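BH1974 protein (Bacillus halodurans, PDB 3ON5) probably serves the maturation of a molybdenum enzyme of the xanthine dehydrogenase type, as a member of the XdhC/CoxI family. Local coordinates at residues V37-H43 / I115-P121; L73-L77 / V94-S98; Q34-M38 / A81-W85; S142-K147 / M191-S197. All coordinates share one frame; numbering follows the deposited sequence.

How the contacts relate
Contacts 1, 2 and 3 build one unit, a helix packed on an antiparallel sheet. Contact 1 pairs two neighbouring strands of that sheet. Contacts 2 and 3 lay the two ends of helix 73-87 on it, with centres about 17 Å apart. Each has its centre about 11 Å from that of contact 1. Contact 3 shares Val37 and Met38 with contact 1. Contact 4 belongs to a second antiparallel sheet in the central domain. Its centre is about 14 Å from the centre of contact 1, and the two touch through the salt bridge of Glu120 OE1 with Lys147 NZ, at 2.6 Å. Contacts 2 and 4 stay about 13 Å apart at their nearest atoms.

Contact 1: V37-H43 / I115-P121; sequences VMATIIH and ISVLLEP
Met38 and Glu120 form a hydrogen-bonded pair in the antiparallel ladder between strands 37-43 and 115-121. Met38 N gives a nearly straight bond to Glu120 O (2.8 Å), and Glu120 N returns one to Met38 O. Thr40 and Leu118 repeat the exchange. The register then slips by one residue. Ile42 N bonds to Ser116 O at 3.0 Å, while Ser116 N bonds to His43 O, so two residues face Ser116 in a classic beta bulge.

Apolar contacts line the face of Val37, Ala39 and Ile41. There Ala39 CB touches Val117 CG1 at 3.7 Å and Leu119 CD2 at 3.8 Å. At the bulge Ile42 adds one more, to Leu118. Its CG1 is wedged between the backbone N and the carbonyl carbon (chi1 60°). This leaves Ile42 CG2 to meet Leu118 CB at 3.7 Å.

A water adds a polar element. It lies within hydrogen-bonding distance of Met38 O, Thr40 OG1 and Glu120 OE1. The chemistry implies a mostly apolar strand pair with one buried carboxylate, that of Glu120, which has a water beside it and pairs with Lys147 of strand 143-149.

Contact 2: L73-L77 / V94-S98; sequences LETDL and VYDLS
Tyr95 reaches from strand 94-96 to the helical segment 73-77, and its side chain carries most of the contact. CB starts the approach, 3.8 Å from Leu73 CD1. The first torsion (chi1 -72°) sets CG anti to the carbonyl carbon and turns the ring toward the helix. CG is then 3.5 Å from Leu73 CD1. That methyl sits over one ring face in a CH-pi contact, 3.7 Å from the centroid and shifted toward the rim. Leu73 CD1 also touches Leu97 CD2 at 3.6 Å, so one methyl meets both side chains.

Further out, the two edges of the ring meet different partners. CE2 packs on Leu77 CD2 at 3.6 Å, while CE1 lies beside Asp76 OD2. At the tip, Tyr95 OH donates a hydrogen bond to Asp76 OD2 (2.6 Å). The oxygen is met on its anti side, tilted 28° out of the carboxylate plane. The carboxylate stands almost upright to the ring, with planes 87° apart. A phenylalanine in place of Tyr95 would probably keep the packing on Leu73 but leave the Asp76 carboxylate without this donor.

Beside the contact, Leu73 packs on Ile115 and Leu77 on Val117, both of strand 113-121. Tyr95 is joined to Ile115 by backbone bonding. The 73-77 part of helix 73-87 thus lies over strands 91-96 and 113-121, running nearly antiparallel to the first.

Contact 3: Q34-M38 / A81-W85; sequences QPRVM and AQKVW
Val37 makes the tight part of this contact, buried and pressing both of its methyls into helix 81-85. CG1 lies anti to the backbone N (chi1 173°) and meets Val84 CG1 and Ala81 CB, the first at 3.9 Å. CG2 faces the helix backbone at the carbonyl of Ala81. Val37 CG2 also touches Trp85 CB at 4.0 Å. Between the two methyls, Val37 CB packs on Ala81 CB at 3.9 Å. The small alanine probably lets the strand come close here.

The side formed by Pro35 and Trp85 is less deeply buried. Both residues are partly exposed in the assembly. Pro35 CB sits over one face of the indole, 3.7 Å from the centroid of the six-membered ring and 22° off its normal. In this CH-pi contact Pro35 CB comes closest to Trp85 CE2 (3.5 Å). Arg36 O approaches Trp85 CZ3, also at 3.5 Å. Replacing Trp85 with an alanine would probably strip Pro35 of its aromatic support and open a gap beside Val37. Trp105 of a second subunit closes in on this side. Its ring meets that of Trp85, and it packs on Pro35 and Val37, so the contact is part of a subunit interface.

Strand 36-38 and helix 81-85 run at 110° to each other. This is the packing of a helix on one face of an antiparallel sheet, an α+β helix-on-sheet layer within the XdhC and CoxI family region.

Contact 4: S142-K147 / M191-S197; sequences SVFHVK and MFTHIYS
His145 and Tyr196 lie side by side and point the same way from the antiparallel strands 143-147 and 191-196. Their ring planes are 51° apart and their centroids 5.8 Å apart, an oblique pair. The closest touch is His145 CB at the edge of the tyrosine ring, 3.5 Å from Tyr196 CE2. His194 CD2 lies over one face of that ring.

Lys147 runs alongside Phe192 on the same sheet face, with Lys147 CE 4.0 Å from Phe192 CD2. A bend at its last torsion (chi4 -66°) brings Lys147 NZ back to His145 NE2. This bond, 3.0 Å long, lies in the imidazole plane. The strongest partner of Lys147 NZ is the Glu120 carboxylate. His145 ND1 bonds Ala159 O, so both imidazole nitrogens are held.

On the other face, Phe144 crosses Ile195 and Thr193. Its CD2 meets Ile195 CG1 at 3.5 Å, and its CE1 meets Thr193 CG2 at 3.7 Å. Beyond the ladder, Ser142 OG and Ser197 OG share a hydrogen bond of 2.9 Å.

Paired backbone bonds join Val143 with Tyr196, His145 with His194 and Lys147 with Phe192. They form a regular antiparallel ladder in the BH1974-like central domain, with 191-196 as an outer strand of its sheet.

Contact 1: V37-H43 / I115-P121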
loop_
_atom_site.group_PDB
_atom_site.type_symbol
_atom_site.label_atom_id
_atom_site.label_comp_id
_atom_site.label_asym_id
_atom_site.label_seq_id
_atom_site.Cartn_x
_atom_site.Cartn_y
_atom_site.Cartn_z
ATOM N N VAL A 37 -12.061 21.498 -1.727
ATOM C CA VAL A 37 -11.920 22.619 -2.651
ATOM C C VAL A 37 -12.084 22.025 -4.036
ATOM O O VAL A 37 -11.558 20.958 -4.335
ATOM C CB VAL A 37 -10.627 23.434 -2.470
ATOM C CG1 VAL A 37 -10.467 24.483 -3.562
ATOM C CG2 VAL A 37 -10.610 24.092 -1.109
HETATM N N MSE A 38 -12.909 22.658 -4.829
HETATM C CA MSE A 38 -13.186 22.204 -6.161
HETATM C C MSE A 38 -12.370 23.017 -7.146
HETATM O O MSE A 38 -12.425 24.251 -7.101
HETATM C CB MSE A 38 -14.670 22.338 -6.415
HETATM C CG MSE A 38 -15.134 21.632 -7.639
HETATM SE SE MSE A 38 -16.948 22.214 -7.956
HETATM C CE MSE A 38 -17.291 20.792 -9.376
ATOM N N ALA A 39 -11.581 22.326 -8.011
ATOM C CA ALA A 39 -10.777 22.950 -9.065
ATOM C C ALA A 39 -11.440 22.741 -10.399
ATOM O O ALA A 39 -11.809 21.621 -10.718
ATOM C CB ALA A 39 -9.368 22.392 -9.080
ATOM N N THR A 40 -11.632 23.818 -11.164
ATOM C CA THR A 40 -12.272 23.756 -12.475
ATOM C C THR A 40 -11.413 24.517 -13.480
ATOM O O THR A 40 -11.003 25.650 -13.210
ATOM C CB THR A 40 -13.711 24.314 -12.397
ATOM O OG1 THR A 40 -14.412 23.663 -11.345
ATOM C CG2 THR A 40 -14.491 24.143 -13.690
ATOM N N ILE A 41 -11.146 23.888 -14.638
ATOM C CA ILE A 41 -10.415 24.542 -15.723
ATOM C C ILE A 41 -11.419 25.447 -16.435
ATOM O O ILE A 41 -12.265 24.951 -17.182
ATOM C CB ILE A 41 -9.702 23.552 -16.684
ATOM C CG1 ILE A 41 -8.752 22.631 -15.931
ATOM C CG2 ILE A 41 -8.935 24.330 -17.716
ATOM C CD1 ILE A 41 -8.176 21.554 -16.805
ATOM N N ILE A 42 -11.350 26.758 -16.157
ATOM C CA ILE A 42 -12.287 27.742 -16.703
ATOM C C ILE A 42 -11.755 28.335 -18.015
ATOM O O ILE A 42 -12.523 29.011 -18.712
ATOM C CB ILE A 42 -12.612 28.864 -15.691
ATOM C CG1 ILE A 42 -11.333 29.645 -15.264
ATOM C CG2 ILE A 42 -13.386 28.279 -14.500
ATOM C CD1 ILE A 42 -11.545 30.821 -14.364
ATOM N N HIS A 43 -10.461 28.102 -18.354
ATOM C CA HIS A 43 -9.871 28.572 -19.616
ATOM C C HIS A 43 -8.602 27.793 -19.960
ATOM O O HIS A 43 -7.833 27.400 -19.070
ATOM C CB HIS A 43 -9.556 30.068 -19.582
ATOM C CG HIS A 43 -9.299 30.646 -20.942
ATOM N ND1 HIS A 43 -10.313 30.731 -21.897
ATOM C CD2 HIS A 43 -8.170 31.203 -21.455
ATOM C CE1 HIS A 43 -9.758 31.298 -22.961
ATOM N NE2 HIS A 43 -8.476 31.614 -22.738
ATOM N N ILE A 115 -3.121 27.227 -18.654
ATOM C CA ILE A 115 -4.450 26.927 -18.122
ATOM C C ILE A 115 -4.772 27.851 -16.941
ATOM O O ILE A 115 -3.888 28.218 -16.160
ATOM C CB ILE A 115 -4.670 25.430 -17.718
ATOM C CG1 ILE A 115 -3.810 24.972 -16.509
ATOM C CG2 ILE A 115 -4.548 24.500 -18.934
ATOM C CD1 ILE A 115 -4.127 23.555 -15.980
ATOM N N SER A 116 -6.067 28.206 -16.836
ATOM C CA SER A 116 -6.677 28.998 -15.770
ATOM C C SER A 116 -7.571 28.060 -14.918
ATOM O O SER A 116 -8.591 27.519 -15.397
ATOM C CB SER A 116 -7.457 30.175 -16.354
ATOM O OG SER A 116 -6.692 30.934 -17.281
ATOM N N VAL A 117 -7.140 27.816 -13.677
ATOM C CA VAL A 117 -7.842 26.937 -12.742
ATOM C C VAL A 117 -8.575 27.794 -11.714
ATOM O O VAL A 117 -7.951 28.656 -11.090
ATOM C CB VAL A 117 -6.855 25.939 -12.056
ATOM C CG1 VAL A 117 -7.592 24.957 -11.145
ATOM C CG2 VAL A 117 -6.010 25.190 -13.087
ATOM N N LEU A 118 -9.894 27.574 -11.554
ATOM C CA LEU A 118 -10.702 28.270 -10.552
ATOM C C LEU A 118 -10.935 27.344 -9.351
ATOM O O LEU A 118 -11.566 26.286 -9.490
ATOM C CB LEU A 118 -12.040 28.776 -11.126
ATOM C CG LEU A 118 -13.081 29.341 -10.120
ATOM C CD1 LEU A 118 -12.636 30.672 -9.515
ATOM C CD2 LEU A 118 -14.397 29.536 -10.782
ATOM N N LEU A 119 -10.432 27.766 -8.173
ATOM C CA LEU A 119 -10.541 27.023 -6.916
ATOM C C LEU A 119 -11.665 27.615 -6.067
ATOM O O LEU A 119 -11.636 28.806 -5.773
ATOM C CB LEU A 119 -9.192 27.051 -6.162
ATOM C CG LEU A 119 -8.007 26.363 -6.858
ATOM C CD1 LEU A 119 -6.713 26.938 -6.424
ATOM C CD2 LEU A 119 -7.994 24.906 -6.602
ATOM N N GLU A 120 -12.685 26.799 -5.746
ATOM C CA GLU A 120 -13.858 27.179 -4.944
ATOM C C GLU A 120 -13.985 26.323 -3.711
ATOM O O GLU A 120 -13.988 25.097 -3.844
ATOM C CB GLU A 120 -15.146 27.054 -5.751
ATOM C CG GLU A 120 -15.320 28.096 -6.830
ATOM C CD GLU A 120 -16.478 27.752 -7.740
ATOM O OE1 GLU A 120 -16.380 26.718 -8.442
ATOM O OE2 GLU A 120 -17.491 28.492 -7.728
ATOM N N PRO A 121 -14.125 26.912 -2.494
ATOM C CA PRO A 121 -14.310 26.053 -1.314
ATOM C C PRO A 121 -15.711 25.462 -1.322
ATOM O O PRO A 121 -16.684 26.204 -1.490
ATOM C CB PRO A 121 -14.073 26.994 -0.132
ATOM C CG PRO A 121 -14.257 28.371 -0.666
ATOM C CD PRO A 121 -14.167 28.352 -2.153
HETATM O O HOH W 1 -14.133 25.105 -9.068
#

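Contact 2: L73-L77 / V94-S98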
loop_
_atom_site.group_PDB
_atom_site.type_symbol
_atom_site.label_atom_id
_atom_site.label_comp_id
_atom_site.label_asym_id
_atom_site.label_seq_id
_atom_site.Cartn_x
_atom_site.Cartn_y
_atom_site.Cartn_z
ATOM N N LEU A 73 1.779 20.169 -11.286
ATOM C CA LEU A 73 0.749 21.198 -11.159
ATOM C C LEU A 73 -0.123 20.935 -9.936
ATOM O O LEU A 73 -0.352 21.842 -9.135
ATOM C CB LEU A 73 -0.100 21.190 -12.440
ATOM C CG LEU A 73 -1.329 22.087 -12.450
ATOM C CD1 LEU A 73 -1.216 23.106 -13.493
ATOM C CD2 LEU A 73 -2.574 21.298 -12.738
ATOM N N GLU A 74 -0.590 19.672 -9.795
ATOM C CA GLU A 74 -1.453 19.182 -8.722
ATOM C C GLU A 74 -0.819 19.410 -7.355
ATOM O O GLU A 74 -1.533 19.607 -6.369
ATOM C CB GLU A 74 -1.775 17.687 -8.901
ATOM C CG GLU A 74 -2.744 17.339 -10.031
ATOM C CD GLU A 74 -2.341 17.491 -11.490
ATOM O OE1 GLU A 74 -1.134 17.663 -11.779
ATOM O OE2 GLU A 74 -3.240 17.374 -12.354
ATOM N N THR A 75 0.521 19.419 -7.327
ATOM C CA THR A 75 1.340 19.613 -6.137
ATOM C C THR A 75 1.194 21.069 -5.646
ATOM O O THR A 75 1.101 21.283 -4.436
ATOM C CB THR A 75 2.799 19.242 -6.450
ATOM O OG1 THR A 75 2.842 17.991 -7.160
ATOM C CG2 THR A 75 3.659 19.160 -5.197
ATOM N N ASP A 76 1.149 22.054 -6.587
ATOM C CA ASP A 76 1.003 23.481 -6.267
ATOM C C ASP A 76 -0.455 23.813 -5.905
ATOM O O ASP A 76 -0.697 24.540 -4.932
ATOM C CB ASP A 76 1.475 24.373 -7.427
ATOM C CG ASP A 76 1.498 25.858 -7.093
ATOM O OD1 ASP A 76 2.153 26.234 -6.092
ATOM O OD2 ASP A 76 0.899 26.647 -7.854
ATOM N N LEU A 77 -1.416 23.273 -6.677
ATOM C CA LEU A 77 -2.838 23.458 -6.419
ATOM C C LEU A 77 -3.203 23.030 -5.007
ATOM O O LEU A 77 -3.926 23.757 -4.344
ATOM C CB LEU A 77 -3.691 22.690 -7.423
ATOM C CG LEU A 77 -3.791 23.270 -8.819
ATOM C CD1 LEU A 77 -4.562 22.329 -9.743
ATOM C CD2 LEU A 77 -4.470 24.630 -8.792
ATOM N N VAL A 94 -3.392 30.911 -12.696
ATOM C CA VAL A 94 -2.977 30.722 -14.090
ATOM C C VAL A 94 -1.633 30.002 -14.085
ATOM O O VAL A 94 -0.722 30.380 -13.338
ATOM C CB VAL A 94 -2.933 32.032 -14.907
ATOM C CG1 VAL A 94 -2.614 31.752 -16.369
ATOM C CG2 VAL A 94 -4.262 32.779 -14.802
ATOM N N TYR A 95 -1.536 28.945 -14.901
ATOM C CA TYR A 95 -0.338 28.137 -15.019
ATOM C C TYR A 95 0.216 28.106 -16.420
ATOM O O TYR A 95 -0.441 27.575 -17.313
ATOM C CB TYR A 95 -0.640 26.703 -14.599
ATOM C CG TYR A 95 -0.839 26.534 -13.121
ATOM C CD1 TYR A 95 0.246 26.335 -12.273
ATOM C CD2 TYR A 95 -2.119 26.498 -12.571
ATOM C CE1 TYR A 95 0.070 26.139 -10.910
ATOM C CE2 TYR A 95 -2.311 26.296 -11.207
ATOM C CZ TYR A 95 -1.209 26.127 -10.379
ATOM O OH TYR A 95 -1.355 25.950 -9.029
ATOM N N ASP A 96 1.447 28.619 -16.618
ATOM C CA ASP A 96 2.123 28.446 -17.904
ATOM C C ASP A 96 2.728 27.053 -17.878
ATOM O O ASP A 96 3.736 26.853 -17.185
ATOM C CB ASP A 96 3.170 29.541 -18.178
ATOM C CG ASP A 96 3.765 29.499 -19.580
ATOM O OD1 ASP A 96 3.249 28.712 -20.433
ATOM O OD2 ASP A 96 4.689 30.307 -19.857
ATOM N N LEU A 97 2.102 26.065 -18.527
ATOM C CA LEU A 97 2.551 24.675 -18.430
ATOM C C LEU A 97 3.898 24.429 -19.114
ATOM O O LEU A 97 4.560 23.450 -18.773
ATOM C CB LEU A 97 1.510 23.716 -19.010
ATOM C CG LEU A 97 0.116 23.747 -18.326
ATOM C CD1 LEU A 97 -0.801 22.685 -18.915
ATOM C CD2 LEU A 97 0.207 23.552 -16.805
ATOM N N SER A 98 4.320 25.320 -20.025
ATOM C CA SER A 98 5.585 25.229 -20.756
ATOM C C SER A 98 6.771 25.612 -19.848
ATOM O O SER A 98 7.742 24.858 -19.759
ATOM C CB SER A 98 5.535 26.121 -21.990
ATOM O OG SER A 98 5.264 27.476 -21.672
#

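Contact 3: Q34-M38 / A81-W85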
loop_
_atom_site.group_PDB
_atom_site.type_symbol
_atom_site.label_atom_id
_atom_site.label_comp_id
_atom_site.label_asym_id
_atom_site.label_seq_id
_atom_site.Cartn_x
_atom_site.Cartn_y
_atom_site.Cartn_z
ATOM N N GLN A 34 -16.188 16.160 4.183
ATOM C CA GLN A 34 -14.936 16.697 4.751
ATOM C C GLN A 34 -14.524 17.972 4.031
ATOM O O GLN A 34 -14.879 18.093 2.863
ATOM C CB GLN A 34 -13.816 15.652 4.617
ATOM C CG GLN A 34 -13.530 15.183 3.170
ATOM C CD GLN A 34 -12.169 14.574 2.981
ATOM O OE1 GLN A 34 -11.133 15.196 3.219
ATOM N NE2 GLN A 34 -12.140 13.391 2.434
ATOM N N PRO A 35 -13.695 18.880 4.576
ATOM C CA PRO A 35 -13.269 20.041 3.772
ATOM C C PRO A 35 -12.800 19.644 2.367
ATOM O O PRO A 35 -11.982 18.729 2.207
ATOM C CB PRO A 35 -12.117 20.618 4.582
ATOM C CG PRO A 35 -12.453 20.294 5.960
ATOM C CD PRO A 35 -13.122 18.944 5.932
ATOM N N ARG A 36 -13.404 20.265 1.349
ATOM C CA ARG A 36 -13.069 20.062 -0.060
ATOM C C ARG A 36 -13.037 21.370 -0.814
ATOM O O ARG A 36 -13.883 22.236 -0.594
ATOM C CB ARG A 36 -14.034 19.122 -0.779
ATOM C CG ARG A 36 -13.987 17.680 -0.400
ATOM C CD ARG A 36 -14.946 16.882 -1.288
ATOM N NE ARG A 36 -15.032 15.478 -0.882
ATOM C CZ ARG A 36 -15.912 15.000 -0.004
ATOM N NH1 ARG A 36 -16.820 15.801 0.543
ATOM N NH2 ARG A 36 -15.898 13.713 0.322
ATOM N N VAL A 37 -12.061 21.498 -1.727
ATOM C CA VAL A 37 -11.920 22.619 -2.651
ATOM C C VAL A 37 -12.084 22.025 -4.036
ATOM O O VAL A 37 -11.558 20.958 -4.335
ATOM C CB VAL A 37 -10.627 23.434 -2.470
ATOM C CG1 VAL A 37 -10.467 24.483 -3.562
ATOM C CG2 VAL A 37 -10.610 24.092 -1.109
HETATM N N MSE A 38 -12.909 22.658 -4.829
HETATM C CA MSE A 38 -13.186 22.204 -6.161
HETATM C C MSE A 38 -12.370 23.017 -7.146
HETATM O O MSE A 38 -12.425 24.251 -7.101
HETATM C CB MSE A 38 -14.670 22.338 -6.415
HETATM C CG MSE A 38 -15.134 21.632 -7.639
HETATM SE SE MSE A 38 -16.948 22.214 -7.956
HETATM C CE MSE A 38 -17.291 20.792 -9.376
ATOM N N ALA A 81 -5.297 25.264 -2.756
ATOM C CA ALA A 81 -6.575 24.735 -2.259
ATOM C C ALA A 81 -6.677 24.867 -0.752
ATOM O O ALA A 81 -7.722 25.244 -0.249
ATOM C CB ALA A 81 -6.734 23.281 -2.659
ATOM N N GLN A 82 -5.583 24.594 -0.039
ATOM C CA GLN A 82 -5.475 24.675 1.411
ATOM C C GLN A 82 -5.688 26.138 1.866
ATOM O O GLN A 82 -6.391 26.374 2.849
ATOM C CB GLN A 82 -4.096 24.136 1.803
ATOM C CG GLN A 82 -3.971 23.534 3.198
ATOM C CD GLN A 82 -2.860 22.492 3.272
ATOM O OE1 GLN A 82 -2.371 21.963 2.259
ATOM N NE2 GLN A 82 -2.520 22.073 4.483
ATOM N N LYS A 83 -5.155 27.117 1.095
ATOM C CA LYS A 83 -5.297 28.558 1.368
ATOM C C LYS A 83 -6.736 28.992 1.107
ATOM O O LYS A 83 -7.321 29.669 1.960
ATOM C CB LYS A 83 -4.307 29.399 0.529
ATOM N N VAL A 84 -7.316 28.562 -0.051
ATOM C CA VAL A 84 -8.693 28.839 -0.480
ATOM C C VAL A 84 -9.676 28.355 0.624
ATOM O O VAL A 84 -10.589 29.099 0.976
ATOM C CB VAL A 84 -8.995 28.201 -1.867
ATOM C CG1 VAL A 84 -10.490 28.155 -2.175
ATOM C CG2 VAL A 84 -8.242 28.925 -2.977
ATOM N N TRP A 85 -9.454 27.162 1.204
ATOM C CA TRP A 85 -10.312 26.654 2.268
ATOM C C TRP A 85 -10.226 27.521 3.514
ATOM O O TRP A 85 -11.254 27.819 4.117
ATOM C CB TRP A 85 -9.985 25.200 2.650
ATOM C CG TRP A 85 -10.925 24.678 3.694
ATOM C CD1 TRP A 85 -10.723 24.650 5.042
ATOM C CD2 TRP A 85 -12.302 24.337 3.488
ATOM N NE1 TRP A 85 -11.863 24.218 5.685
ATOM C CE2 TRP A 85 -12.852 24.029 4.756
ATOM C CE3 TRP A 85 -13.117 24.207 2.342
ATOM C CZ2 TRP A 85 -14.162 23.562 4.905
ATOM C CZ3 TRP A 85 -14.420 23.762 2.499
ATOM C CH2 TRP A 85 -14.925 23.442 3.764
#

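Contact 4: S142-K147 / M191-S197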
loop_
_atom_site.group_PDB
_atom_site.type_symbol
_atom_site.label_atom_id
_atom_site.label_comp_id
_atom_site.label_asym_id
_atom_site.label_seq_id
_atom_site.Cartn_x
_atom_site.Cartn_y
_atom_site.Cartn_z
ATOM N N SER A 142 -30.938 17.278 -16.845
ATOM C CA SER A 142 -29.667 18.011 -16.966
ATOM C C SER A 142 -29.764 19.364 -16.220
ATOM O O SER A 142 -30.876 19.885 -16.024
ATOM C CB SER A 142 -29.297 18.238 -18.435
ATOM O OG SER A 142 -29.127 17.040 -19.175
ATOM N N VAL A 143 -28.615 19.931 -15.801
ATOM C CA VAL A 143 -28.577 21.198 -15.060
ATOM C C VAL A 143 -27.569 22.152 -15.729
ATOM O O VAL A 143 -26.424 21.775 -15.950
ATOM C CB VAL A 143 -28.231 20.967 -13.555
ATOM C CG1 VAL A 143 -28.153 22.286 -12.781
ATOM C CG2 VAL A 143 -29.213 20.006 -12.888
ATOM N N PHE A 144 -27.990 23.379 -16.031
ATOM C CA PHE A 144 -27.106 24.359 -16.650
ATOM C C PHE A 144 -26.480 25.225 -15.573
ATOM O O PHE A 144 -27.171 25.980 -14.889
ATOM C CB PHE A 144 -27.850 25.223 -17.686
ATOM C CG PHE A 144 -26.930 26.049 -18.553
ATOM C CD1 PHE A 144 -26.476 27.294 -18.129
ATOM C CD2 PHE A 144 -26.531 25.595 -19.799
ATOM C CE1 PHE A 144 -25.616 28.054 -18.930
ATOM C CE2 PHE A 144 -25.682 26.363 -20.605
ATOM C CZ PHE A 144 -25.237 27.589 -20.168
ATOM N N HIS A 145 -25.171 25.137 -15.441
ATOM C CA HIS A 145 -24.445 25.893 -14.435
ATOM C C HIS A 145 -23.746 27.087 -15.053
ATOM O O HIS A 145 -23.196 26.981 -16.144
ATOM C CB HIS A 145 -23.431 24.980 -13.737
ATOM C CG HIS A 145 -22.620 25.651 -12.671
ATOM N ND1 HIS A 145 -23.219 26.367 -11.652
ATOM C CD2 HIS A 145 -21.286 25.614 -12.449
ATOM C CE1 HIS A 145 -22.236 26.771 -10.871
ATOM N NE2 HIS A 145 -21.058 26.340 -11.310
ATOM N N VAL A 146 -23.757 28.220 -14.338
ATOM C CA VAL A 146 -23.105 29.451 -14.764
ATOM C C VAL A 146 -22.442 30.114 -13.546
ATOM O O VAL A 146 -23.031 30.165 -12.467
ATOM C CB VAL A 146 -24.084 30.423 -15.494
ATOM C CG1 VAL A 146 -25.288 30.821 -14.627
ATOM C CG2 VAL A 146 -23.358 31.663 -16.031
ATOM N N LYS A 147 -21.211 30.613 -13.728
ATOM C CA LYS A 147 -20.491 31.377 -12.709
ATOM C C LYS A 147 -20.185 32.771 -13.236
ATOM O O LYS A 147 -19.737 32.899 -14.369
ATOM C CB LYS A 147 -19.189 30.685 -12.274
ATOM C CG LYS A 147 -19.290 29.252 -11.784
ATOM C CD LYS A 147 -17.878 28.741 -11.563
ATOM C CE LYS A 147 -17.735 27.253 -11.380
ATOM N NZ LYS A 147 -18.380 26.764 -10.138
HETATM N N MSE A 191 -17.308 35.110 -17.431
HETATM C CA MSE A 191 -18.400 34.143 -17.420
HETATM C C MSE A 191 -17.909 32.750 -17.772
HETATM O O MSE A 191 -17.199 32.585 -18.770
HETATM C CB MSE A 191 -19.507 34.549 -18.401
HETATM C CG MSE A 191 -20.733 33.618 -18.348
HETATM SE SE MSE A 191 -21.922 33.727 -19.885
HETATM C CE MSE A 191 -20.784 32.877 -21.186
ATOM N N PHE A 192 -18.321 31.751 -16.967
ATOM C CA PHE A 192 -18.045 30.340 -17.170
ATOM C C PHE A 192 -19.351 29.565 -17.098
ATOM O O PHE A 192 -20.134 29.756 -16.169
ATOM C CB PHE A 192 -17.019 29.791 -16.168
ATOM C CG PHE A 192 -16.848 28.294 -16.279
ATOM C CD1 PHE A 192 -16.075 27.737 -17.293
ATOM C CD2 PHE A 192 -17.490 27.438 -15.388
ATOM C CE1 PHE A 192 -15.948 26.357 -17.412
ATOM C CE2 PHE A 192 -17.365 26.054 -15.513
ATOM C CZ PHE A 192 -16.596 25.525 -16.521
ATOM N N THR A 193 -19.580 28.682 -18.078
ATOM C CA THR A 193 -20.767 27.838 -18.148
ATOM C C THR A 193 -20.355 26.393 -18.308
ATOM O O THR A 193 -19.323 26.091 -18.912
ATOM C CB THR A 193 -21.713 28.265 -19.286
ATOM O OG1 THR A 193 -21.020 28.188 -20.534
ATOM C CG2 THR A 193 -22.305 29.655 -19.075
ATOM N N HIS A 194 -21.176 25.497 -17.767
ATOM C CA HIS A 194 -20.986 24.062 -17.802
ATOM C C HIS A 194 -22.315 23.365 -17.635
ATOM O O HIS A 194 -23.095 23.737 -16.763
ATOM C CB HIS A 194 -20.004 23.634 -16.704
ATOM C CG HIS A 194 -19.755 22.165 -16.677
ATOM N ND1 HIS A 194 -18.739 21.593 -17.427
ATOM C CD2 HIS A 194 -20.415 21.195 -16.012
ATOM C CE1 HIS A 194 -18.811 20.296 -17.186
ATOM N NE2 HIS A 194 -19.801 20.009 -16.336
ATOM N N ILE A 195 -22.560 22.330 -18.435
ATOM C CA ILE A 195 -23.800 21.574 -18.344
ATOM C C ILE A 195 -23.535 20.282 -17.637
ATOM O O ILE A 195 -22.689 19.484 -18.056
ATOM C CB ILE A 195 -24.469 21.327 -19.720
ATOM C CG1 ILE A 195 -24.671 22.662 -20.480
ATOM C CG2 ILE A 195 -25.795 20.549 -19.554
ATOM C CD1 ILE A 195 -25.189 22.558 -21.857
ATOM N N TYR A 196 -24.282 20.074 -16.561
ATOM C CA TYR A 196 -24.240 18.846 -15.804
ATOM C C TYR A 196 -25.257 17.936 -16.396
ATOM O O TYR A 196 -26.439 18.263 -16.329
ATOM C CB TYR A 196 -24.487 19.107 -14.318
ATOM C CG TYR A 196 -23.354 19.813 -13.611
ATOM C CD1 TYR A 196 -22.274 19.096 -13.083
ATOM C CD2 TYR A 196 -23.394 21.187 -13.391
ATOM C CE1 TYR A 196 -21.253 19.735 -12.375
ATOM C CE2 TYR A 196 -22.374 21.839 -12.692
ATOM C CZ TYR A 196 -21.304 21.110 -12.189
ATOM O OH TYR A 196 -20.327 21.767 -11.484
ATOM N N SER A 197 -24.837 16.871 -17.096
ATOM C CA SER A 197 -25.869 15.985 -17.671
ATOM C C SER A 197 -25.823 14.587 -17.071
ATOM O O SER A 197 -24.781 14.182 -16.550
ATOM C CB SER A 197 -25.734 15.879 -19.185
ATOM O OG SER A 197 -26.335 16.981 -19.847
#